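Local atomic coordinates of lysyl oxidase (Pichia pastoris, PDB entry 1W7C), a protein that oxidises primary amines, probably including peptidyl lysine, to aldehydes with a copper ion and a topaquinone cofactor made from its own tyrosine. Residues E28-Y40 and L100-I113. Residues are numbered along the deposited sequence; the frame is centred on the assembly and turned at random. Where two conformers were deposited one is given.
Sequences EVQEVLDLLHSTY and LKVGPLPVSDETTI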
loop_
_atom_site.group_PDB
_atom_site.type_symbol
_atom_site.label_atom_id
_atom_site.label_comp_id
_atom_site.label_asym_id
_atom_site.label_seq_id
_atom_site.Cartn_x
_atom_site.Cartn_y
_atom_site.Cartn_z
ATOM N N GLU A 28 -29.427 30.667 4.992
ATOM C CA GLU A 28 -28.444 31.269 5.869
ATOM C C GLU A 28 -27.465 32.122 5.068
ATOM O O GLU A 28 -27.162 33.254 5.446
ATOM C CB GLU A 28 -27.647 30.202 6.639
ATOM C CG GLU A 28 -28.445 29.449 7.667
ATOM C CD GLU A 28 -27.676 28.335 8.365
ATOM O OE1 GLU A 28 -27.200 27.405 7.686
ATOM O OE2 GLU A 28 -27.573 28.397 9.606
ATOM N N VAL A 29 -27.005 31.602 3.941
ATOM C CA VAL A 29 -26.144 32.374 3.063
ATOM C C VAL A 29 -26.873 33.664 2.634
ATOM O O VAL A 29 -26.290 34.740 2.632
ATOM C CB VAL A 29 -25.716 31.549 1.829
ATOM C CG1 VAL A 29 -24.930 32.418 0.850
ATOM C CG2 VAL A 29 -24.877 30.364 2.273
ATOM N N GLN A 30 -28.142 33.546 2.263
ATOM C CA GLN A 30 -28.898 34.704 1.802
ATOM C C GLN A 30 -29.022 35.772 2.874
ATOM O O GLN A 30 -28.818 36.955 2.595
ATOM C CB GLN A 30 -30.291 34.283 1.359
ATOM C CG GLN A 30 -31.071 35.390 0.667
ATOM C CD GLN A 30 -30.475 35.799 -0.656
ATOM O OE1 GLN A 30 -30.503 35.032 -1.601
ATOM N NE2 GLN A 30 -29.958 37.034 -0.736
ATOM N N GLU A 31 -29.306 35.358 4.102
ATOM C CA GLU A 31 -29.410 36.288 5.235
ATOM C C GLU A 31 -28.088 37.030 5.455
ATOM O O GLU A 31 -28.069 38.248 5.717
ATOM C CB GLU A 31 -29.785 35.529 6.515
ATOM C CG GLU A 31 -31.251 35.189 6.627
ATOM C CD GLU A 31 -31.688 34.972 8.066
ATOM O OE1 GLU A 31 -30.937 34.343 8.836
ATOM O OE2 GLU A 31 -32.774 35.453 8.428
ATOM N N VAL A 32 -26.979 36.307 5.357
ATOM C CA VAL A 32 -25.681 36.921 5.574
ATOM C C VAL A 32 -25.364 37.904 4.440
ATOM O O VAL A 32 -24.903 39.023 4.676
ATOM C CB VAL A 32 -24.568 35.856 5.726
ATOM C CG1 VAL A 32 -23.200 36.488 5.759
ATOM C CG2 VAL A 32 -24.797 35.030 6.972
ATOM N N LEU A 33 -25.606 37.489 3.203
ATOM C CA LEU A 33 -25.299 38.353 2.063
ATOM C C LEU A 33 -26.143 39.627 2.141
ATOM O O LEU A 33 -25.669 40.732 1.878
ATOM C CB LEU A 33 -25.550 37.583 0.756
ATOM C CG LEU A 33 -25.135 38.223 -0.565
ATOM C CD1 LEU A 33 -23.678 38.496 -0.630
ATOM C CD2 LEU A 33 -25.531 37.314 -1.698
ATOM N N ASP A 34 -27.402 39.467 2.534
ATOM C CA ASP A 34 -28.326 40.599 2.673
ATOM C C ASP A 34 -27.798 41.579 3.727
ATOM O O ASP A 34 -27.837 42.803 3.537
ATOM C CB ASP A 34 -29.737 40.127 3.055
ATOM C CG ASP A 34 -30.496 39.460 1.905
ATOM O OD1 ASP A 34 -30.080 39.503 0.714
ATOM O OD2 ASP A 34 -31.568 38.862 2.124
ATOM N N LEU A 35 -27.296 41.045 4.839
ATOM C CA LEU A 35 -26.794 41.894 5.930
ATOM C C LEU A 35 -25.518 42.608 5.520
ATOM O O LEU A 35 -25.326 43.776 5.854
ATOM C CB LEU A 35 -26.579 41.082 7.202
ATOM C CG LEU A 35 -26.179 41.866 8.458
ATOM C CD1 LEU A 35 -27.199 42.939 8.785
ATOM C CD2 LEU A 35 -25.982 40.912 9.633
ATOM N N LEU A 36 -24.666 41.928 4.767
ATOM C CA LEU A 36 -23.462 42.557 4.251
ATOM C C LEU A 36 -23.856 43.710 3.317
ATOM O O LEU A 36 -23.264 44.790 3.402
ATOM C CB LEU A 36 -22.561 41.537 3.543
ATOM C CG LEU A 36 -21.881 40.531 4.457
ATOM C CD1 LEU A 36 -21.208 39.489 3.623
ATOM C CD2 LEU A 36 -20.843 41.185 5.363
ATOM N N HIS A 37 -24.860 43.486 2.472
ATOM C CA HIS A 37 -25.294 44.515 1.521
ATOM C C HIS A 37 -25.898 45.740 2.224
ATOM O O HIS A 37 -25.823 46.859 1.694
ATOM C CB HIS A 37 -26.299 43.951 0.507
ATOM C CG HIS A 37 -25.680 43.426 -0.747
ATOM N ND1 HIS A 37 -25.418 44.231 -1.837
ATOM C CD2 HIS A 37 -25.250 42.182 -1.084
ATOM C CE1 HIS A 37 -24.886 43.500 -2.801
ATOM N NE2 HIS A 37 -24.783 42.253 -2.373
ATOM N N SER A 38 -26.522 45.536 3.385
ATOM C CA SER A 38 -27.140 46.647 4.111
ATOM C C SER A 38 -26.121 47.374 5.007
ATOM O O SER A 38 -26.320 48.509 5.385
ATOM C CB SER A 38 -28.374 46.180 4.893
ATOM O OG SER A 38 -28.025 45.370 5.987
ATOM N N THR A 39 -25.003 46.724 5.298
ATOM C CA THR A 39 -23.995 47.265 6.206
ATOM C C THR A 39 -22.888 48.037 5.471
ATOM O O THR A 39 -22.380 49.040 5.972
ATOM C CB THR A 39 -23.381 46.091 7.009
ATOM O OG1 THR A 39 -24.420 45.444 7.772
ATOM C CG2 THR A 39 -22.378 46.617 8.041
ATOM N N TYR A 40 -22.522 47.544 4.299
ATOM C CA TYR A 40 -21.448 48.100 3.480
ATOM C C TYR A 40 -21.990 48.390 2.084
ATOM O O TYR A 40 -23.045 47.879 1.701
ATOM C CB TYR A 40 -20.288 47.094 3.373
ATOM C CG TYR A 40 -19.798 46.552 4.697
ATOM C CD1 TYR A 40 -20.010 45.231 5.054
ATOM C CD2 TYR A 40 -19.122 47.342 5.574
ATOM C CE1 TYR A 40 -19.564 44.734 6.265
ATOM C CE2 TYR A 40 -18.683 46.857 6.796
ATOM C CZ TYR A 40 -18.893 45.547 7.121
ATOM O OH TYR A 40 -18.445 45.058 8.318
ATOM N N LEU A 100 -14.564 38.389 8.188
ATOM C CA LEU A 100 -15.549 38.892 9.106
ATOM C C LEU A 100 -16.435 37.746 9.591
ATOM O O LEU A 100 -16.836 36.897 8.814
ATOM C CB LEU A 100 -16.432 39.958 8.419
ATOM C CG LEU A 100 -15.688 41.160 7.811
ATOM C CD1 LEU A 100 -16.684 41.960 6.985
ATOM C CD2 LEU A 100 -15.023 42.022 8.839
ATOM N N LYS A 101 -16.718 37.749 10.894
ATOM C CA LYS A 101 -17.665 36.827 11.514
ATOM C C LYS A 101 -19.036 37.468 11.510
ATOM O O LYS A 101 -19.184 38.621 11.946
ATOM C CB LYS A 101 -17.235 36.513 12.945
ATOM C CG LYS A 101 -18.195 35.603 13.732
ATOM C CD LYS A 101 -17.610 35.317 15.115
ATOM C CE LYS A 101 -18.662 35.188 16.196
ATOM N NZ LYS A 101 -18.099 34.553 17.434
ATOM N N VAL A 102 -20.018 36.739 10.994
ATOM C CA VAL A 102 -21.416 37.194 10.998
ATOM C C VAL A 102 -22.229 36.189 11.779
ATOM O O VAL A 102 -22.323 35.030 11.407
ATOM C CB VAL A 102 -22.012 37.363 9.594
ATOM C CG1 VAL A 102 -23.429 37.912 9.695
ATOM C CG2 VAL A 102 -21.128 38.272 8.724
ATOM N N GLY A 103 -22.792 36.634 12.887
ATOM C CA GLY A 103 -23.593 35.766 13.716
ATOM C C GLY A 103 -23.968 36.391 15.045
ATOM O O GLY A 103 -23.573 37.512 15.332
ATOM N N PRO A 104 -24.752 35.685 15.846
ATOM C CA PRO A 104 -25.285 34.359 15.500
ATOM C C PRO A 104 -26.414 34.403 14.468
ATOM O O PRO A 104 -27.002 35.469 14.202
ATOM C CB PRO A 104 -25.811 33.840 16.840
ATOM C CG PRO A 104 -26.174 35.080 17.605
ATOM C CD PRO A 104 -25.179 36.121 17.186
ATOM N N LEU A 105 -26.698 33.236 13.899
ATOM C CA LEU A 105 -27.733 33.055 12.910
ATOM C C LEU A 105 -28.824 32.154 13.521
ATOM O O LEU A 105 -28.526 31.325 14.395
ATOM C CB LEU A 105 -27.168 32.387 11.663
ATOM C CG LEU A 105 -25.977 33.068 10.992
ATOM C CD1 LEU A 105 -25.477 32.260 9.785
ATOM C CD2 LEU A 105 -26.361 34.484 10.574
ATOM N N PRO A 106 -30.076 32.288 13.081
ATOM C CA PRO A 106 -30.510 33.245 12.044
ATOM C C PRO A 106 -30.356 34.698 12.464
ATOM O O PRO A 106 -30.227 34.987 13.652
ATOM C CB PRO A 106 -32.001 32.920 11.831
ATOM C CG PRO A 106 -32.410 32.058 12.946
ATOM C CD PRO A 106 -31.181 31.473 13.596
ATOM N N VAL A 107 -30.353 35.594 11.482
ATOM C CA VAL A 107 -30.165 37.014 11.736
ATOM C C VAL A 107 -31.250 37.520 12.682
ATOM O O VAL A 107 -32.433 37.241 12.497
ATOM C CB VAL A 107 -30.134 37.826 10.428
ATOM C CG1 VAL A 107 -30.071 39.334 10.718
ATOM C CG2 VAL A 107 -28.939 37.409 9.595
ATOM N N SER A 108 -30.809 38.208 13.729
ATOM C CA SER A 108 -31.696 38.825 14.712
ATOM C C SER A 108 -31.043 40.109 15.238
ATOM O O SER A 108 -29.986 40.501 14.749
ATOM C CB SER A 108 -31.958 37.849 15.856
ATOM O OG SER A 108 -30.811 37.687 16.664
ATOM N N ASP A 109 -31.660 40.767 16.222
ATOM C CA ASP A 109 -31.035 41.951 16.826
ATOM C C ASP A 109 -29.739 41.631 17.606
ATOM O O ASP A 109 -29.001 42.538 17.994
ATOM C CB ASP A 109 -32.035 42.749 17.702
ATOM C CG ASP A 109 -32.793 41.879 18.694
ATOM O OD1 ASP A 109 -32.202 40.932 19.255
ATOM O OD2 ASP A 109 -33.991 42.083 18.980
ATOM N N GLU A 110 -29.473 40.346 17.829
ATOM C CA GLU A 110 -28.250 39.889 18.484
ATOM C C GLU A 110 -27.089 39.724 17.495
ATOM O O GLU A 110 -25.936 39.647 17.900
ATOM C CB GLU A 110 -28.492 38.550 19.188
ATOM C CG GLU A 110 -29.524 38.593 20.306
ATOM C CD GLU A 110 -29.385 37.423 21.266
ATOM O OE1 GLU A 110 -28.751 36.408 20.891
ATOM O OE2 GLU A 110 -29.906 37.519 22.396
ATOM N N THR A 111 -27.403 39.686 16.206
ATOM C CA THR A 111 -26.389 39.427 15.187
ATOM C C THR A 111 -25.472 40.604 15.008
ATOM O O THR A 111 -25.918 41.754 14.902
ATOM C CB THR A 111 -27.043 39.111 13.850
ATOM O OG1 THR A 111 -27.911 38.000 14.011
ATOM C CG2 THR A 111 -26.026 38.665 12.812
ATOM N N THR A 112 -24.185 40.308 14.922
ATOM C CA THR A 112 -23.175 41.301 14.654
ATOM C C THR A 112 -22.252 40.880 13.525
ATOM O O THR A 112 -22.229 39.724 13.097
ATOM C CB THR A 112 -22.326 41.563 15.908
ATOM O OG1 THR A 112 -21.632 40.365 16.296
ATOM C CG2 THR A 112 -23.209 41.937 17.124
ATOM N N ILE A 113 -21.498 41.856 13.058
ATOM C CA ILE A 113 -20.395 41.640 12.135
ATOM C C ILE A 113 -19.116 42.155 12.775
ATOM O O ILE A 113 -19.047 43.327 13.156
ATOM C CB ILE A 113 -20.642 42.379 10.820
ATOM C CG1 ILE A 113 -22.007 41.984 10.218
ATOM C CG2 ILE A 113 -19.486 42.129 9.862
ATOM C CD1 ILE A 113 -22.390 42.769 8.965
HETATM O O HOH W 1 -33.867 36.045 10.512
#
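Leu35 and Ile113 meet tip to tip where helix 26-39 packs across the antiparallel sheet of the N2 domain of this copper amine oxidase; the axes of 28-39 and 100-103 cross at 116°, 9.7 Å apart. Followed outward, Ile113 branches at CB, from which CG2 goes to the hydroxyl of Tyr40 and CG1 toward Leu35 CD2; beyond CG1, the terminal CD1 lies 3.9 Å from Leu35 CG and 3.6 Å from Thr39 OG1. Thr39 OG1 is itself committed to the helix, donating to Leu35 O. Leu35 CD2 touches both Thr111 CG2 and Val102 CG1, each 3.9 Å away; CG set anti to the backbone N carries it there. Deeper in, Val32 divides its methyls, CG1 against Val102 CG2 and CG2 against both terminal methyls of Leu105. Ala83 and Ile58 of the neighbouring strands also touch Val32, evidence that the helix covers the sheet face rather than one hairpin. At the helix end, Tyr40 places CE1 4.1 Å from Leu100 CD1, and Phe89 meets its ring edge-to-face.

The polar edge is Glu31. Its CB rests on Val107 CG2, and its extended chain then runs alongside Val107, the two side chains pointing opposite ways. Val107 N donates to Glu31 OE1 (3.0 Å, 168° at the hydrogen), arriving 42° out of the carboxylate plane.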